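Local structure of probable aminotransferase (Pseudomonas aeruginosa, 5YKR) at residues 371-383 and 387-399. The protein is a probable class-III aminotransferase, belonging to the superfamily of pyridoxal-phosphate-dependent enzymes. Residues are numbered along the deposited sequence; the frame is centred on the assembly and turned at random.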
loop_
_atom_site.group_PDB
_atom_site.type_symbol
_atom_site.label_atom_id
_atom_site.label_comp_id
_atom_site.label_asym_id
_atom_site.label_seq_id
_atom_site.Cartn_x
_atom_site.Cartn_y
_atom_site.Cartn_z
ATOM N N GLU A 371 -12.551 -35.302 17.756
ATOM C CA GLU A 371 -13.140 -36.636 17.734
ATOM C C GLU A 371 -13.431 -37.138 19.156
ATOM O O GLU A 371 -14.528 -37.636 19.449
ATOM C CB GLU A 371 -12.252 -37.597 16.968
ATOM C CG GLU A 371 -12.269 -37.354 15.458
ATOM C CD GLU A 371 -11.257 -38.209 14.682
ATOM O OE1 GLU A 371 -10.461 -38.932 15.337
ATOM O OE2 GLU A 371 -11.244 -38.144 13.429
ATOM N N GLU A 372 -12.488 -36.960 20.060
ATOM C CA GLU A 372 -12.628 -37.446 21.422
ATOM C C GLU A 372 -13.780 -36.774 22.137
ATOM O O GLU A 372 -14.563 -37.429 22.819
ATOM C CB GLU A 372 -11.347 -37.178 22.186
ATOM C CG GLU A 372 -11.393 -37.532 23.648
ATOM C CD GLU A 372 -10.096 -37.245 24.362
ATOM O OE1 GLU A 372 -9.022 -37.569 23.806
ATOM O OE2 GLU A 372 -10.160 -36.719 25.498
ATOM N N LEU A 373 -13.904 -35.451 21.949
ATOM C CA LEU A 373 -14.944 -34.673 22.601
ATOM C C LEU A 373 -16.272 -34.680 21.842
ATOM O O LEU A 373 -17.230 -34.035 22.286
ATOM C CB LEU A 373 -14.453 -33.251 22.826
ATOM C CG LEU A 373 -13.200 -33.100 23.704
ATOM C CD1 LEU A 373 -12.813 -31.632 23.805
ATOM C CD2 LEU A 373 -13.390 -33.698 25.098
ATOM N N ARG A 374 -16.324 -35.365 20.706
ATOM C CA ARG A 374 -17.546 -35.530 19.890
ATOM C C ARG A 374 -18.089 -34.192 19.430
ATOM O O ARG A 374 -19.301 -33.989 19.280
ATOM C CB ARG A 374 -18.593 -36.387 20.631
ATOM C CG ARG A 374 -18.068 -37.760 21.032
ATOM C CD ARG A 374 -19.212 -38.639 21.548
ATOM N NE ARG A 374 -18.690 -39.955 21.919
ATOM C CZ ARG A 374 -19.301 -40.866 22.652
ATOM N NH1 ARG A 374 -20.544 -40.669 23.100
ATOM N NH2 ARG A 374 -18.667 -41.994 22.925
ATOM N N LEU A 375 -17.193 -33.248 19.175
ATOM C CA LEU A 375 -17.637 -31.921 18.755
ATOM C C LEU A 375 -18.055 -31.961 17.294
ATOM O O LEU A 375 -17.367 -32.570 16.476
ATOM C CB LEU A 375 -16.545 -30.888 18.988
ATOM C CG LEU A 375 -16.307 -30.483 20.410
ATOM C CD1 LEU A 375 -14.949 -29.800 20.526
ATOM C CD2 LEU A 375 -17.416 -29.580 20.910
ATOM N N PRO A 376 -19.108 -31.211 16.918
ATOM C CA PRO A 376 -19.558 -31.151 15.532
ATOM C C PRO A 376 -18.741 -30.131 14.747
ATOM O O PRO A 376 -19.274 -29.204 14.134
ATOM C CB PRO A 376 -21.027 -30.696 15.691
ATOM C CG PRO A 376 -21.014 -29.810 16.902
ATOM C CD PRO A 376 -20.011 -30.446 17.816
ATOM N N TRP A 377 -17.425 -30.314 14.787
ATOM C CA TRP A 377 -16.456 -29.400 14.182
ATOM C C TRP A 377 -15.517 -30.240 13.299
ATOM O O TRP A 377 -15.478 -31.473 13.395
ATOM C CB TRP A 377 -15.580 -28.747 15.252
ATOM C CG TRP A 377 -16.232 -27.882 16.309
ATOM C CD1 TRP A 377 -17.563 -27.722 16.557
ATOM C CD2 TRP A 377 -15.559 -27.089 17.284
ATOM N NE1 TRP A 377 -17.751 -26.860 17.595
ATOM C CE2 TRP A 377 -16.531 -26.463 18.068
ATOM C CE3 TRP A 377 -14.210 -26.803 17.540
ATOM C CZ2 TRP A 377 -16.206 -25.586 19.090
ATOM C CZ3 TRP A 377 -13.900 -25.939 18.542
ATOM C CH2 TRP A 377 -14.896 -25.346 19.322
ATOM N N HIS A 378 -14.732 -29.558 12.447
ATOM C CA HIS A 378 -13.714 -30.283 11.669
ATOM C C HIS A 378 -12.503 -29.384 11.505
ATOM O O HIS A 378 -12.601 -28.170 11.697
ATOM C CB HIS A 378 -14.210 -30.760 10.292
ATOM C CG HIS A 378 -14.448 -29.654 9.326
ATOM N ND1 HIS A 378 -15.570 -28.859 9.363
ATOM C CD2 HIS A 378 -13.646 -29.156 8.363
ATOM C CE1 HIS A 378 -15.440 -27.907 8.444
ATOM N NE2 HIS A 378 -14.289 -28.081 7.808
ATOM N N VAL A 379 -11.405 -30.007 11.125
ATOM C CA VAL A 379 -10.162 -29.312 10.864
ATOM C C VAL A 379 -9.629 -29.658 9.494
ATOM O O VAL A 379 -9.737 -30.795 9.033
ATOM C CB VAL A 379 -9.115 -29.577 11.996
ATOM C CG1 VAL A 379 -8.628 -31.046 12.076
ATOM C CG2 VAL A 379 -7.902 -28.675 11.872
ATOM N N THR A 380 -9.014 -28.630 8.867
ATOM C CA THR A 380 -8.441 -28.711 7.523
ATOM C C THR A 380 -7.015 -28.163 7.515
ATOM O O THR A 380 -6.711 -27.251 8.255
ATOM C CB THR A 380 -9.311 -27.909 6.536
ATOM O OG1 THR A 380 -10.638 -28.464 6.553
ATOM C CG2 THR A 380 -8.790 -27.954 5.120
ATOM N N ARG A 381 -6.149 -28.721 6.662
ATOM C CA ARG A 381 -4.765 -28.237 6.510
ATOM C C ARG A 381 -4.460 -28.022 5.026
ATOM O O ARG A 381 -4.827 -28.830 4.156
ATOM C CB ARG A 381 -3.771 -29.233 7.120
ATOM C CG ARG A 381 -2.309 -28.814 6.928
ATOM C CD ARG A 381 -1.350 -29.678 7.701
ATOM N NE ARG A 381 -1.237 -31.007 7.109
ATOM C CZ ARG A 381 -0.388 -31.341 6.153
ATOM N NH1 ARG A 381 0.455 -30.434 5.619
ATOM N NH2 ARG A 381 -0.358 -32.607 5.727
ATOM N N ILE A 382 -3.800 -26.900 4.737
ATOM C CA ILE A 382 -3.187 -26.645 3.441
ATOM C C ILE A 382 -1.723 -26.331 3.703
ATOM O O ILE A 382 -1.354 -25.219 4.102
ATOM C CB ILE A 382 -3.879 -25.541 2.611
ATOM C CG1 ILE A 382 -4.274 -24.344 3.411
ATOM C CG2 ILE A 382 -5.057 -26.150 1.930
ATOM C CD1 ILE A 382 -4.539 -23.161 2.497
ATOM N N GLY A 383 -0.891 -27.367 3.548
ATOM C CA GLY A 383 0.525 -27.196 3.794
ATOM C C GLY A 383 0.836 -26.807 5.228
ATOM O O GLY A 383 0.576 -27.576 6.145
ATOM N N GLU A 387 -6.676 -24.951 9.984
ATOM C CA GLU A 387 -7.816 -24.203 10.552
ATOM C C GLU A 387 -8.986 -25.129 10.785
ATOM O O GLU A 387 -9.305 -25.949 9.931
ATOM C CB GLU A 387 -8.207 -23.064 9.597
ATOM C CG GLU A 387 -9.359 -22.188 10.077
ATOM C CD GLU A 387 -9.332 -20.768 9.527
ATOM O OE1 GLU A 387 -8.558 -20.522 8.555
ATOM O OE2 GLU A 387 -10.131 -19.914 10.031
ATOM N N TYR A 388 -9.668 -24.890 11.905
ATOM C CA TYR A 388 -10.904 -25.592 12.194
ATOM C C TYR A 388 -12.144 -24.660 12.032
ATOM O O TYR A 388 -12.030 -23.410 11.984
ATOM C CB TYR A 388 -10.877 -26.275 13.545
ATOM C CG TYR A 388 -10.420 -25.425 14.690
ATOM C CD1 TYR A 388 -11.345 -24.682 15.465
ATOM C CD2 TYR A 388 -9.079 -25.365 15.047
ATOM C CE1 TYR A 388 -10.913 -23.887 16.504
ATOM C CE2 TYR A 388 -8.657 -24.595 16.122
ATOM C CZ TYR A 388 -9.584 -23.899 16.861
ATOM O OH TYR A 388 -9.233 -23.106 17.906
ATOM N N LEU A 389 -13.295 -25.288 11.867
ATOM C CA LEU A 389 -14.565 -24.609 11.645
ATOM C C LEU A 389 -15.607 -25.352 12.461
ATOM O O LEU A 389 -15.532 -26.590 12.622
ATOM C CB LEU A 389 -14.965 -24.688 10.159
ATOM C CG LEU A 389 -14.738 -23.550 9.184
ATOM C CD1 LEU A 389 -15.137 -23.987 7.788
ATOM C CD2 LEU A 389 -15.408 -22.234 9.632
ATOM N N PHE A 390 -16.629 -24.613 12.919
ATOM C CA PHE A 390 -17.634 -25.193 13.830
ATOM C C PHE A 390 -18.798 -25.824 13.048
ATOM O O PHE A 390 -19.964 -25.479 13.248
ATOM C CB PHE A 390 -18.152 -24.150 14.824
ATOM C CG PHE A 390 -17.091 -23.316 15.504
ATOM C CD1 PHE A 390 -15.861 -23.856 15.888
ATOM C CD2 PHE A 390 -17.339 -21.992 15.793
ATOM C CE1 PHE A 390 -14.908 -23.063 16.514
ATOM C CE2 PHE A 390 -16.409 -21.194 16.445
ATOM C CZ PHE A 390 -15.186 -21.732 16.790
ATOM N N MET A 391 -18.460 -26.759 12.169
ATOM C CA MET A 391 -19.452 -27.570 11.481
ATOM C C MET A 391 -18.852 -28.964 11.226
ATOM O O MET A 391 -17.617 -29.160 11.208
ATOM C CB MET A 391 -19.876 -26.890 10.169
ATOM C CG MET A 391 -18.742 -26.641 9.168
ATOM S SD MET A 391 -19.152 -25.634 7.742
ATOM C CE MET A 391 -20.236 -26.758 6.837
ATOM N N THR A 392 -19.730 -29.939 11.061
ATOM C CA THR A 392 -19.271 -31.329 11.018
ATOM C C THR A 392 -18.394 -31.695 9.798
ATOM O O THR A 392 -17.464 -32.482 9.904
ATOM C CB THR A 392 -20.480 -32.286 11.108
ATOM O OG1 THR A 392 -21.045 -32.119 12.398
ATOM C CG2 THR A 392 -20.071 -33.683 10.983
ATOM N N HIS A 393 -18.718 -31.113 8.658
ATOM C CA HIS A 393 -18.143 -31.504 7.384
ATOM C C HIS A 393 -17.515 -30.265 6.725
ATOM O O HIS A 393 -17.913 -29.156 7.003
ATOM C CB HIS A 393 -19.228 -32.067 6.463
ATOM C CG HIS A 393 -19.952 -33.269 7.020
ATOM N ND1 HIS A 393 -19.367 -34.516 7.118
ATOM C CD2 HIS A 393 -21.212 -33.406 7.488
ATOM C CE1 HIS A 393 -20.236 -35.370 7.633
ATOM N NE2 HIS A 393 -21.370 -34.723 7.853
ATOM N N ALA A 394 -16.541 -30.476 5.851
ATOM C CA ALA A 394 -15.983 -29.382 5.103
ATOM C C ALA A 394 -17.099 -28.623 4.360
ATOM O O ALA A 394 -17.968 -29.236 3.734
ATOM C CB ALA A 394 -14.958 -29.895 4.105
ATOM N N PRO A 395 -17.041 -27.297 4.401
ATOM C CA PRO A 395 -18.028 -26.504 3.677
ATOM C C PRO A 395 -17.890 -26.648 2.180
ATOM O O PRO A 395 -16.765 -26.753 1.665
ATOM C CB PRO A 395 -17.705 -25.067 4.128
ATOM C CG PRO A 395 -16.208 -25.083 4.379
ATOM C CD PRO A 395 -15.999 -26.449 5.033
ATOM N N ARG A 396 -18.993 -26.622 1.471
ATOM C CA ARG A 396 -18.961 -26.693 0.003
ATOM C C ARG A 396 -18.654 -25.311 -0.599
ATOM O O ARG A 396 -18.250 -25.233 -1.720
ATOM C CB ARG A 396 -20.313 -27.170 -0.544
ATOM C CG ARG A 396 -20.566 -28.644 -0.267
ATOM C CD ARG A 396 -21.933 -29.031 -0.785
ATOM N NE ARG A 396 -22.906 -28.560 0.193
ATOM C CZ ARG A 396 -23.836 -29.314 0.787
ATOM N NH1 ARG A 396 -24.013 -30.600 0.469
ATOM N NH2 ARG A 396 -24.626 -28.752 1.691
ATOM N N ASN A 397 -18.953 -24.248 0.154
ATOM C CA ASN A 397 -18.754 -22.907 -0.317
ATOM C C ASN A 397 -18.619 -21.934 0.864
ATOM O O ASN A 397 -18.815 -22.307 2.025
ATOM C CB ASN A 397 -19.856 -22.502 -1.305
ATOM C CG ASN A 397 -21.250 -22.703 -0.729
ATOM O OD1 ASN A 397 -21.540 -22.231 0.375
ATOM N ND2 ASN A 397 -22.111 -23.411 -1.478
ATOM N N GLY A 398 -18.288 -20.677 0.550
ATOM C CA GLY A 398 -18.135 -19.688 1.567
ATOM C C GLY A 398 -19.400 -19.390 2.337
ATOM O O GLY A 398 -19.347 -19.164 3.541
ATOM N N GLY A 399 -20.549 -19.391 1.647
ATOM C CA GLY A 399 -21.794 -19.112 2.334
ATOM C C GLY A 399 -22.058 -20.106 3.467
ATOM O O GLY A 399 -22.512 -19.715 4.544
#
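The imidazole of His-378 ties the first strand to the loop that follows the second: ND1 donates to Met-391 O at 2.8 Å, almost straight (174°) and in the ring plane, though it meets the carbonyl from above its plane. With chi1 at 69°, CG sits between the backbone N and the carbonyl carbon, which swings the ring across into the loop after Leu-389. There Ala-394 CA lies over one face in a CH-pi contact, 3.8 Å from the centroid, and Met-391 CG reaches CE1 at 3.6 Å. The backbone of His-378 pairs both ways with Leu-389, and Thr-380 does the same with Glu-387, forming an antiparallel beta hairpin. Beyond the strands, Trp-377 and Phe-390 run side by side in the same direction, each with CG anti to its carbonyl carbon. Phe-390 CD1 settles over the indole, 3.5 Å from Trp-377 CE2, with the ring planes at 41°; Leu-375 covers the other indole face, and NE1 is bonded to Phe-5 O. Helix 407-418 packs on Trp-377, Tyr-388 and Phe-390, helix 439-456 on the first two, and helix 349-372 on Val-379, while strand 430-432 continues the sheet beside strand 385-389.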